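Long-range contacts in calreticulin, putative (Trypanosoma cruzi, PDB 5HCF), which probably acts as a chaperone of lectin type, whose legume-lectin-like globular domain is thought to bind both carbohydrates and peptides: residues Val71-Lys76 / Gly86-Leu91; Trp106-Pro111 / Arg119-Leu124; Tyr3-Phe8 / Phe224-Ile229. All blocks are in the same frame, centred on the assembly; numbering follows the deposited sequence.

Interaction 1. Residues Val71-Lys76 / Gly86-Leu91; sequences VSFSVK and GYIKLL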
loop_
_atom_site.group_PDB
_atom_site.type_symbol
_atom_site.label_atom_id
_atom_site.label_comp_id
_atom_site.label_asym_id
_atom_site.label_seq_id
_atom_site.Cartn_x
_atom_site.Cartn_y
_atom_site.Cartn_z
ATOM N N VAL A 71 3.207 0.415 7.790
ATOM C CA VAL A 71 3.126 1.074 6.489
ATOM C C VAL A 71 1.777 1.758 6.332
ATOM O O VAL A 71 0.735 1.165 6.602
ATOM C CB VAL A 71 3.317 0.079 5.319
ATOM C CG1 VAL A 71 3.699 0.819 4.042
ATOM C CG2 VAL A 71 4.362 -0.960 5.667
ATOM N N SER A 72 1.797 3.009 5.892
ATOM C CA SER A 72 0.564 3.748 5.684
ATOM C C SER A 72 0.667 4.652 4.463
ATOM O O SER A 72 1.736 5.192 4.167
ATOM C CB SER A 72 0.223 4.570 6.927
ATOM O OG SER A 72 -1.115 5.031 6.876
ATOM N N PHE A 73 -0.445 4.794 3.746
ATOM C CA PHE A 73 -0.540 5.735 2.639
ATOM C C PHE A 73 -2.004 5.923 2.282
ATOM O O PHE A 73 -2.852 5.124 2.683
ATOM C CB PHE A 73 0.253 5.247 1.425
ATOM C CG PHE A 73 -0.445 4.175 0.630
ATOM C CD1 PHE A 73 -0.424 2.852 1.053
ATOM C CD2 PHE A 73 -1.114 4.485 -0.547
ATOM C CE1 PHE A 73 -1.062 1.864 0.323
ATOM C CE2 PHE A 73 -1.750 3.500 -1.282
ATOM C CZ PHE A 73 -1.725 2.189 -0.847
ATOM N N SER A 74 -2.302 6.982 1.538
ATOM C CA SER A 74 -3.671 7.238 1.108
ATOM C C SER A 74 -3.767 7.302 -0.413
ATOM O O SER A 74 -2.826 7.723 -1.085
ATOM C CB SER A 74 -4.197 8.536 1.724
ATOM O OG SER A 74 -3.408 9.643 1.324
ATOM N N VAL A 75 -4.905 6.865 -0.947
ATOM C CA VAL A 75 -5.222 7.054 -2.361
ATOM C C VAL A 75 -6.596 7.687 -2.492
ATOM O O VAL A 75 -7.527 7.315 -1.777
ATOM C CB VAL A 75 -5.226 5.736 -3.146
ATOM C CG1 VAL A 75 -4.898 5.995 -4.609
ATOM C CG2 VAL A 75 -4.252 4.767 -2.543
ATOM N N LYS A 76 -6.727 8.630 -3.414
ATOM C CA LYS A 76 -8.021 9.236 -3.684
ATOM C C LYS A 76 -8.413 8.967 -5.128
ATOM O O LYS A 76 -7.752 9.437 -6.051
ATOM C CB LYS A 76 -7.991 10.740 -3.405
ATOM C CG LYS A 76 -9.327 11.431 -3.631
ATOM C CD LYS A 76 -9.189 12.946 -3.734
ATOM C CE LYS A 76 -10.543 13.623 -3.599
ATOM N NZ LYS A 76 -10.555 14.967 -4.225
ATOM N N GLY A 86 -4.393 1.117 -6.931
ATOM C CA GLY A 86 -4.005 2.210 -6.058
ATOM C C GLY A 86 -3.149 1.689 -4.921
ATOM O O GLY A 86 -3.214 2.182 -3.795
ATOM N N TYR A 87 -2.332 0.688 -5.230
ATOM C CA TYR A 87 -1.492 0.048 -4.228
ATOM C C TYR A 87 -0.022 0.409 -4.420
ATOM O O TYR A 87 0.408 0.727 -5.530
ATOM C CB TYR A 87 -1.667 -1.468 -4.293
ATOM C CG TYR A 87 -1.503 -2.034 -5.687
ATOM C CD1 TYR A 87 -0.242 -2.358 -6.186
ATOM C CD2 TYR A 87 -2.604 -2.238 -6.510
ATOM C CE1 TYR A 87 -0.086 -2.875 -7.467
ATOM C CE2 TYR A 87 -2.458 -2.754 -7.787
ATOM C CZ TYR A 87 -1.199 -3.071 -8.260
ATOM O OH TYR A 87 -1.059 -3.583 -9.528
ATOM N N ILE A 88 0.745 0.344 -3.336
ATOM C CA ILE A 88 2.178 0.617 -3.387
ATOM C C ILE A 88 2.978 -0.655 -3.124
ATOM O O ILE A 88 2.424 -1.669 -2.685
ATOM C CB ILE A 88 2.602 1.686 -2.359
ATOM C CG1 ILE A 88 2.566 1.099 -0.943
ATOM C CG2 ILE A 88 1.717 2.916 -2.471
ATOM C CD1 ILE A 88 3.132 2.011 0.123
ATOM N N LYS A 89 4.280 -0.594 -3.396
ATOM C CA LYS A 89 5.172 -1.724 -3.160
ATOM C C LYS A 89 6.396 -1.312 -2.352
ATOM O O LYS A 89 6.917 -0.208 -2.513
ATOM C CB LYS A 89 5.621 -2.341 -4.487
ATOM C CG LYS A 89 4.498 -2.955 -5.320
ATOM C CD LYS A 89 5.053 -3.517 -6.617
ATOM C CE LYS A 89 4.055 -4.415 -7.312
ATOM N NZ LYS A 89 4.619 -4.979 -8.568
ATOM N N LEU A 90 6.861 -2.214 -1.493
ATOM C CA LEU A 90 8.110 -2.010 -0.769
ATOM C C LEU A 90 9.126 -3.036 -1.266
ATOM O O LEU A 90 8.866 -4.239 -1.233
ATOM C CB LEU A 90 7.893 -2.128 0.743
ATOM C CG LEU A 90 6.743 -1.294 1.321
ATOM C CD1 LEU A 90 6.611 -1.514 2.817
ATOM C CD2 LEU A 90 6.937 0.180 1.014
ATOM N N LEU A 91 10.276 -2.561 -1.737
ATOM C CA LEU A 91 11.206 -3.429 -2.447
ATOM C C LEU A 91 12.609 -3.395 -1.865
ATOM O O LEU A 91 13.077 -2.346 -1.419
ATOM C CB LEU A 91 11.272 -3.038 -3.925
ATOM C CG LEU A 91 9.959 -2.726 -4.648
ATOM C CD1 LEU A 91 9.683 -1.230 -4.686
ATOM C CD2 LEU A 91 9.974 -3.298 -6.058
#

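Interaction 2. Residues Trp106-Pro111 / Arg119-Leu124; sequences WLMFGP and RVHIIL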
loop_
_atom_site.group_PDB
_atom_site.type_symbol
_atom_site.label_atom_id
_atom_site.label_comp_id
_atom_site.label_asym_id
_atom_site.label_seq_id
_atom_site.Cartn_x
_atom_site.Cartn_y
_atom_site.Cartn_z
ATOM N N TRP A 106 8.921 -7.053 -1.533
ATOM C CA TRP A 106 8.615 -7.774 -0.307
ATOM C C TRP A 106 7.134 -7.636 0.007
ATOM O O TRP A 106 6.494 -8.587 0.449
ATOM C CB TRP A 106 9.439 -7.263 0.873
ATOM C CG TRP A 106 9.015 -7.869 2.196
ATOM C CD1 TRP A 106 9.146 -9.175 2.580
ATOM C CD2 TRP A 106 8.390 -7.191 3.295
ATOM N NE1 TRP A 106 8.643 -9.349 3.849
ATOM C CE2 TRP A 106 8.175 -8.148 4.310
ATOM C CE3 TRP A 106 7.994 -5.868 3.521
ATOM C CZ2 TRP A 106 7.580 -7.823 5.533
ATOM C CZ3 TRP A 106 7.404 -5.547 4.736
ATOM C CH2 TRP A 106 7.201 -6.520 5.726
ATOM N N LEU A 107 6.606 -6.432 -0.199
ATOM C CA LEU A 107 5.206 -6.154 0.081
ATOM C C LEU A 107 4.506 -5.408 -1.055
ATOM O O LEU A 107 5.037 -4.443 -1.606
ATOM C CB LEU A 107 5.078 -5.345 1.380
ATOM C CG LEU A 107 3.674 -4.924 1.838
ATOM C CD1 LEU A 107 2.873 -6.108 2.381
ATOM C CD2 LEU A 107 3.745 -3.799 2.869
ATOM N N MET A 108 3.316 -5.885 -1.405
ATOM C CA MET A 108 2.418 -5.156 -2.291
ATOM C C MET A 108 1.135 -4.875 -1.523
ATOM O O MET A 108 0.421 -5.801 -1.127
ATOM C CB MET A 108 2.134 -5.942 -3.568
ATOM C CG MET A 108 1.098 -5.297 -4.475
ATOM S SD MET A 108 1.013 -6.080 -6.099
ATOM C CE MET A 108 -0.753 -6.034 -6.408
ATOM N N PHE A 109 0.848 -3.596 -1.310
ATOM C CA PHE A 109 -0.190 -3.194 -0.367
ATOM C C PHE A 109 -1.036 -2.027 -0.876
ATOM O O PHE A 109 -0.502 -0.977 -1.231
ATOM C CB PHE A 109 0.479 -2.840 0.969
ATOM C CG PHE A 109 -0.458 -2.297 2.007
ATOM C CD1 PHE A 109 -1.597 -2.991 2.369
ATOM C CD2 PHE A 109 -0.186 -1.084 2.630
ATOM C CE1 PHE A 109 -2.453 -2.483 3.324
ATOM C CE2 PHE A 109 -1.035 -0.573 3.585
ATOM C CZ PHE A 109 -2.170 -1.274 3.935
ATOM N N GLY A 110 -2.353 -2.221 -0.921
ATOM C CA GLY A 110 -3.264 -1.147 -1.280
ATOM C C GLY A 110 -4.487 -1.609 -2.052
ATOM O O GLY A 110 -4.604 -2.788 -2.386
ATOM N N PRO A 111 -5.408 -0.675 -2.343
ATOM C CA PRO A 111 -6.664 -0.982 -3.039
ATOM C C PRO A 111 -6.465 -1.319 -4.512
ATOM O O PRO A 111 -5.570 -0.771 -5.157
ATOM C CB PRO A 111 -7.471 0.310 -2.879
ATOM C CG PRO A 111 -6.433 1.374 -2.779
ATOM C CD PRO A 111 -5.323 0.750 -1.976
ATOM N N ARG A 119 -10.705 -5.502 -4.053
ATOM C CA ARG A 119 -10.056 -5.987 -2.838
ATOM C C ARG A 119 -8.888 -5.103 -2.420
ATOM O O ARG A 119 -8.362 -4.319 -3.218
ATOM C CB ARG A 119 -9.559 -7.422 -3.022
ATOM C CG ARG A 119 -8.243 -7.524 -3.778
ATOM C CD ARG A 119 -7.730 -8.952 -3.780
ATOM N NE ARG A 119 -7.475 -9.424 -2.421
ATOM C CZ ARG A 119 -6.901 -10.585 -2.119
ATOM N NH1 ARG A 119 -6.504 -11.409 -3.082
ATOM N NH2 ARG A 119 -6.717 -10.918 -0.850
ATOM N N VAL A 120 -8.482 -5.242 -1.162
ATOM C CA VAL A 120 -7.253 -4.622 -0.689
ATOM C C VAL A 120 -6.134 -5.650 -0.730
ATOM O O VAL A 120 -6.216 -6.688 -0.083
ATOM C CB VAL A 120 -7.408 -4.062 0.741
ATOM C CG1 VAL A 120 -6.112 -3.411 1.205
ATOM C CG2 VAL A 120 -8.580 -3.078 0.809
ATOM N N HIS A 121 -5.084 -5.356 -1.486
ATOM C CA HIS A 121 -3.963 -6.279 -1.597
ATOM C C HIS A 121 -3.085 -6.211 -0.371
ATOM O O HIS A 121 -2.676 -5.129 0.050
ATOM C CB HIS A 121 -3.103 -5.965 -2.821
ATOM C CG HIS A 121 -3.727 -6.352 -4.123
ATOM N ND1 HIS A 121 -4.050 -7.652 -4.435
ATOM C CD2 HIS A 121 -4.067 -5.606 -5.202
ATOM C CE1 HIS A 121 -4.576 -7.693 -5.648
ATOM N NE2 HIS A 121 -4.595 -6.466 -6.134
ATOM N N ILE A 122 -2.801 -7.373 0.203
ATOM C CA ILE A 122 -1.711 -7.488 1.156
ATOM C C ILE A 122 -0.895 -8.704 0.755
ATOM O O ILE A 122 -1.150 -9.814 1.223
ATOM C CB ILE A 122 -2.194 -7.626 2.601
ATOM C CG1 ILE A 122 -3.144 -6.484 2.960
ATOM C CG2 ILE A 122 -0.998 -7.643 3.544
ATOM C CD1 ILE A 122 -3.638 -6.535 4.379
ATOM N N ILE A 123 0.081 -8.486 -0.121
ATOM C CA ILE A 123 0.846 -9.582 -0.705
ATOM C C ILE A 123 2.272 -9.590 -0.168
ATOM O O ILE A 123 3.011 -8.611 -0.307
ATOM C CB ILE A 123 0.876 -9.492 -2.245
ATOM C CG1 ILE A 123 -0.548 -9.457 -2.805
ATOM C CG2 ILE A 123 1.652 -10.655 -2.838
ATOM C CD1 ILE A 123 -0.614 -9.472 -4.316
ATOM N N LEU A 124 2.650 -10.700 0.452
ATOM C CA LEU A 124 3.972 -10.826 1.043
ATOM C C LEU A 124 4.827 -11.791 0.244
ATOM O O LEU A 124 4.398 -12.903 -0.065
ATOM C CB LEU A 124 3.869 -11.302 2.492
ATOM C CG LEU A 124 3.349 -10.308 3.530
ATOM C CD1 LEU A 124 2.950 -11.042 4.805
ATOM C CD2 LEU A 124 4.405 -9.245 3.821
#

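Interaction 3. Residues Tyr3-Phe8 / Phe224-Ile229; sequences YFHEEF and FKDIVI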
loop_
_atom_site.group_PDB
_atom_site.type_symbol
_atom_site.label_atom_id
_atom_site.label_comp_id
_atom_site.label_asym_id
_atom_site.label_seq_id
_atom_site.Cartn_x
_atom_site.Cartn_y
_atom_site.Cartn_z
ATOM N N TYR A 3 10.682 6.104 9.908
ATOM C CA TYR A 3 11.781 6.001 8.959
ATOM C C TYR A 3 11.598 6.877 7.729
ATOM O O TYR A 3 12.571 7.278 7.087
ATOM C CB TYR A 3 11.959 4.553 8.501
ATOM C CG TYR A 3 12.111 3.534 9.604
ATOM C CD1 TYR A 3 13.125 3.643 10.549
ATOM C CD2 TYR A 3 11.265 2.430 9.672
ATOM C CE1 TYR A 3 13.275 2.693 11.549
ATOM C CE2 TYR A 3 11.408 1.475 10.663
ATOM C CZ TYR A 3 12.415 1.609 11.598
ATOM O OH TYR A 3 12.551 0.658 12.584
ATOM N N PHE A 4 10.349 7.193 7.414
ATOM C CA PHE A 4 10.045 7.719 6.097
ATOM C C PHE A 4 8.649 8.308 6.038
ATOM O O PHE A 4 7.707 7.754 6.605
ATOM C CB PHE A 4 10.200 6.603 5.057
ATOM C CG PHE A 4 9.909 7.029 3.650
ATOM C CD1 PHE A 4 10.898 7.614 2.871
ATOM C CD2 PHE A 4 8.659 6.829 3.098
ATOM C CE1 PHE A 4 10.634 8.003 1.571
ATOM C CE2 PHE A 4 8.390 7.218 1.797
ATOM C CZ PHE A 4 9.378 7.805 1.034
ATOM N N HIS A 5 8.525 9.441 5.358
ATOM C CA HIS A 5 7.234 10.085 5.177
ATOM C C HIS A 5 7.207 10.878 3.875
ATOM O O HIS A 5 7.668 12.016 3.824
ATOM C CB HIS A 5 6.914 11.007 6.354
ATOM C CG HIS A 5 5.558 11.636 6.275
ATOM N ND1 HIS A 5 5.150 12.642 7.125
ATOM C CD2 HIS A 5 4.508 11.394 5.454
ATOM C CE1 HIS A 5 3.916 12.998 6.826
ATOM N NE2 HIS A 5 3.501 12.255 5.814
ATOM N N GLU A 6 6.660 10.271 2.825
ATOM C CA GLU A 6 6.506 10.964 1.552
ATOM C C GLU A 6 5.248 11.825 1.557
ATOM O O GLU A 6 4.133 11.306 1.607
ATOM C CB GLU A 6 6.458 9.966 0.392
ATOM C CG GLU A 6 6.395 10.625 -0.970
ATOM C CD GLU A 6 7.549 11.581 -1.200
ATOM O OE1 GLU A 6 8.675 11.102 -1.449
ATOM O OE2 GLU A 6 7.334 12.812 -1.127
ATOM N N GLU A 7 5.433 13.141 1.494
ATOM C CA GLU A 7 4.312 14.075 1.492
ATOM C C GLU A 7 3.891 14.413 0.071
ATOM O O GLU A 7 2.819 14.978 -0.159
ATOM C CB GLU A 7 4.672 15.352 2.251
ATOM C CG GLU A 7 4.801 15.155 3.745
ATOM C CD GLU A 7 5.606 16.249 4.407
ATOM O OE1 GLU A 7 6.836 16.290 4.196
ATOM O OE2 GLU A 7 5.009 17.066 5.134
ATOM N N PHE A 8 4.745 14.053 -0.879
ATOM C CA PHE A 8 4.530 14.385 -2.278
ATOM C C PHE A 8 4.276 15.871 -2.453
ATOM O O PHE A 8 3.355 16.279 -3.165
ATOM C CB PHE A 8 3.373 13.567 -2.853
ATOM C CG PHE A 8 3.761 12.172 -3.246
ATOM C CD1 PHE A 8 4.840 11.957 -4.092
ATOM C CD2 PHE A 8 3.064 11.075 -2.764
ATOM C CE1 PHE A 8 5.211 10.675 -4.457
ATOM C CE2 PHE A 8 3.431 9.786 -3.129
ATOM C CZ PHE A 8 4.506 9.589 -3.978
ATOM N N PHE A 224 -2.038 9.941 -4.741
ATOM C CA PHE A 224 -1.384 9.271 -3.618
ATOM C C PHE A 224 -0.846 10.292 -2.625
ATOM O O PHE A 224 -0.323 11.331 -3.025
ATOM C CB PHE A 224 -0.242 8.379 -4.111
ATOM C CG PHE A 224 -0.696 7.189 -4.913
ATOM C CD1 PHE A 224 -1.053 7.327 -6.244
ATOM C CD2 PHE A 224 -0.758 5.931 -4.336
ATOM C CE1 PHE A 224 -1.465 6.232 -6.982
ATOM C CE2 PHE A 224 -1.168 4.838 -5.068
ATOM C CZ PHE A 224 -1.521 4.986 -6.390
ATOM N N LYS A 225 -0.980 10.004 -1.334
ATOM C CA LYS A 225 -0.431 10.882 -0.301
ATOM C C LYS A 225 0.132 10.133 0.907
ATOM O O LYS A 225 -0.234 8.986 1.175
ATOM C CB LYS A 225 -1.492 11.872 0.187
ATOM C CG LYS A 225 -1.768 13.025 -0.757
ATOM C CD LYS A 225 -2.913 13.890 -0.242
ATOM C CE LYS A 225 -2.597 14.496 1.116
ATOM N NZ LYS A 225 -1.300 15.214 1.104
ATOM N N ASP A 226 1.024 10.811 1.624
ATOM C CA ASP A 226 1.487 10.401 2.943
ATOM C C ASP A 226 1.898 8.933 3.048
ATOM O O ASP A 226 1.302 8.164 3.810
ATOM C CB ASP A 226 0.401 10.701 3.978
ATOM C CG ASP A 226 0.069 12.180 4.059
ATOM O OD1 ASP A 226 0.928 12.964 4.517
ATOM O OD2 ASP A 226 -1.051 12.560 3.655
ATOM N N ILE A 227 2.918 8.547 2.287
ATOM C CA ILE A 227 3.519 7.231 2.454
ATOM C C ILE A 227 4.404 7.236 3.697
ATOM O O ILE A 227 5.511 7.773 3.682
ATOM C CB ILE A 227 4.337 6.814 1.222
ATOM C CG1 ILE A 227 3.437 6.790 -0.014
ATOM C CG2 ILE A 227 4.983 5.451 1.440
ATOM C CD1 ILE A 227 4.163 6.485 -1.299
ATOM N N VAL A 228 3.896 6.645 4.775
ATOM C CA VAL A 228 4.603 6.622 6.051
ATOM C C VAL A 228 5.084 5.223 6.412
ATOM O O VAL A 228 4.362 4.243 6.243
ATOM C CB VAL A 228 3.715 7.146 7.193
ATOM C CG1 VAL A 228 4.512 7.246 8.479
ATOM C CG2 VAL A 228 3.116 8.494 6.826
ATOM N N ILE A 229 6.312 5.137 6.908
ATOM C CA ILE A 229 6.858 3.871 7.376
ATOM C C ILE A 229 7.630 4.074 8.680
ATOM O O ILE A 229 8.440 4.998 8.797
ATOM C CB ILE A 229 7.768 3.219 6.311
ATOM C CG1 ILE A 229 7.032 3.141 4.971
ATOM C CG2 ILE A 229 8.204 1.827 6.753
ATOM C CD1 ILE A 229 7.848 2.544 3.848
#

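Interaction 1. Residues Val71-Lys76 / Gly86-Leu91
The ring of F73 lies flat over the branch methyl of I88: CG2 of I88 sits 3.7 Å from the centroid of the F73 ring and 10° off its normal, which makes this a centred CH-pi contact. CG1 and CD1 of I88 follow the CD1 side of the same ring, with I88 CD1 3.8 Å from F73 CD1, and the two side chains pass alongside, pointing opposite ways. With CG between the backbone N and the carbonyl carbon (chi1 78°), the F73 ring stands over I88.

At its edge the ring meets a polar atom. The carbonyl oxygen of G86 lies in the plane of the F73 ring, 3.2 Å from CE2 and nearly as close to CZ, consistent with a weak attraction to the polarised C-H groups. V75 approaches the same oxygen, its CG2 3.1 Å from G86 O, while its CG1 is turned to G86 CA; with no side chain on G86, the valine comes down on the backbone itself. At the other end V71 and L90 meet tip to tip, V71 CG2 being 3.7 Å from L90 CD1, and V71 CG1 reaches I88 CD1 at 4.1 Å.

No hydrogen bond joins the segments; V71, F73 and V75 alternate with S72 and S74, whose hydroxyls are bonded within their own sheet to T149 OG1 and K225 O. F224 and I227 also pack on F73. The strand axes, 9.7 Å apart at their closest and 150° between their directions, are too far apart for backbone pairing but suit side-chain layers, as expected where the two antiparallel sheets of a legume-lectin-type beta sandwich meet face to face.

Interaction 2. Residues Trp106-Pro111 / Arg119-Leu124
Strand 107-109 runs antiparallel to strand 119-124 at 175°, their axes 4.7 Å apart, in the beta hairpin of 107-114 and 117-126. Two hydrogen-bonded pairs set the register. M108 N reaches I123 O at 3.0 Å, and I123 N returns to M108 O. G110 and H121 exchange the same two bonds, H121 N to G110 O being the shorter at 2.8 Å. The backbone bends at G110, whose positive phi (146°) would press any beta carbon against the preceding carbonyl oxygen.

Beyond one end of this ladder, W106 and L107 both face L90 of the strand on the other side, a classic beta bulge. There CD2 of L124 serves two neighbours, lying over the face of the W106 six-membered ring toward its rim, 3.9 Å from CZ2, and 3.8 Å from L107 CD1. L107, F109, P111, V120, I122 and L124 point into the sandwich, toward Y148 and L150 of strand 145-152 and V71, F73 and V75 of strand 69-76. With CG anti to the backbone N (chi1 175°), F109 lies alongside I122, and its ring edge meets a backbone oxygen, CD1 being 3.3 Å from H121 O.

M108, H121 and I123 occupy the opposite face, which in relatives carries the carbohydrate site and probably does so here. The aliphatic CG of R119 covers one face of the H121 ring; M108 CE lies over the other, a tentative placement because the methionine has two conformers. At the ring's far end, H121 NE2 is hydrogen-bonded to D112 OD2.

Interaction 3. Residues Tyr3-Phe8 / Phe224-Ile229
An antiparallel strand pair broken by two beta bulges brings the N-terminal strand of the lectin-like sandwich onto strand 223-230, with axes 4.5 Å apart. Y3 and F4 both face I229 in a classic bulge, and the I229 carbonyl takes two weak bonds, from Y3 N (2.7 Å) and F4 N. Straighter is I229 N to F4 O at 3.0 Å. Further along, D226 and I227 both face E6 in a G1 bulge, where D226 adopts the left-handed conformation (phi 48°). E6 N donates to I227 O at 2.9 Å, and the return bond from I227 N to E6 O is weak.

At this bulge the D226 carboxylate comes back beside H5, whose CG is anti to the backbone N (chi1 -176°). H5 NE2 donates to D226 OD1 at 3.0 Å, meeting its anti lone pair almost in the imidazole plane, although ring and carboxylate are turned 36° apart. H5 CD2 lies 3.5 Å from V228 CG2; helix 233-243 covers this side through V236 and L239.

On the other side F4 and I229 pack on strand 50-62, including F58, and I227 on F73 and W14. The F4 ring lies alongside I227, its CE2 3.9 Å from I227 CG2. E6 bends back within its own segment: OE2 accepts F8 N, OE1 is held by H13 and W14, and E6 CG rests over the centre of the F8 ring, whose CE2 touches I227 CD1 at 3.8 Å.

Interactions 2 and 3 are backbone pairings within the two opposite sheets of the sandwich; interaction 1 is the side-chain layer between those sheets. All three are buried, interaction 1 nearest the chain centre (about 3 Å, centre to centre) and interaction 3 farthest (about 11 Å). Interaction 1 touches both others: I88 N meets F109 O, continuing the sheet of interaction 2, and S72 O meets V228 N, continuing that of interaction 3. Interactions 2 and 3 do not touch. Chemistry follows place. Interaction 1 has no hydrogen bond across it, whereas interaction 2 has a regular ladder. Interaction 3, with more partly exposed residues, has bulges, weaker backbone bonds and an imidazole-carboxylate pair.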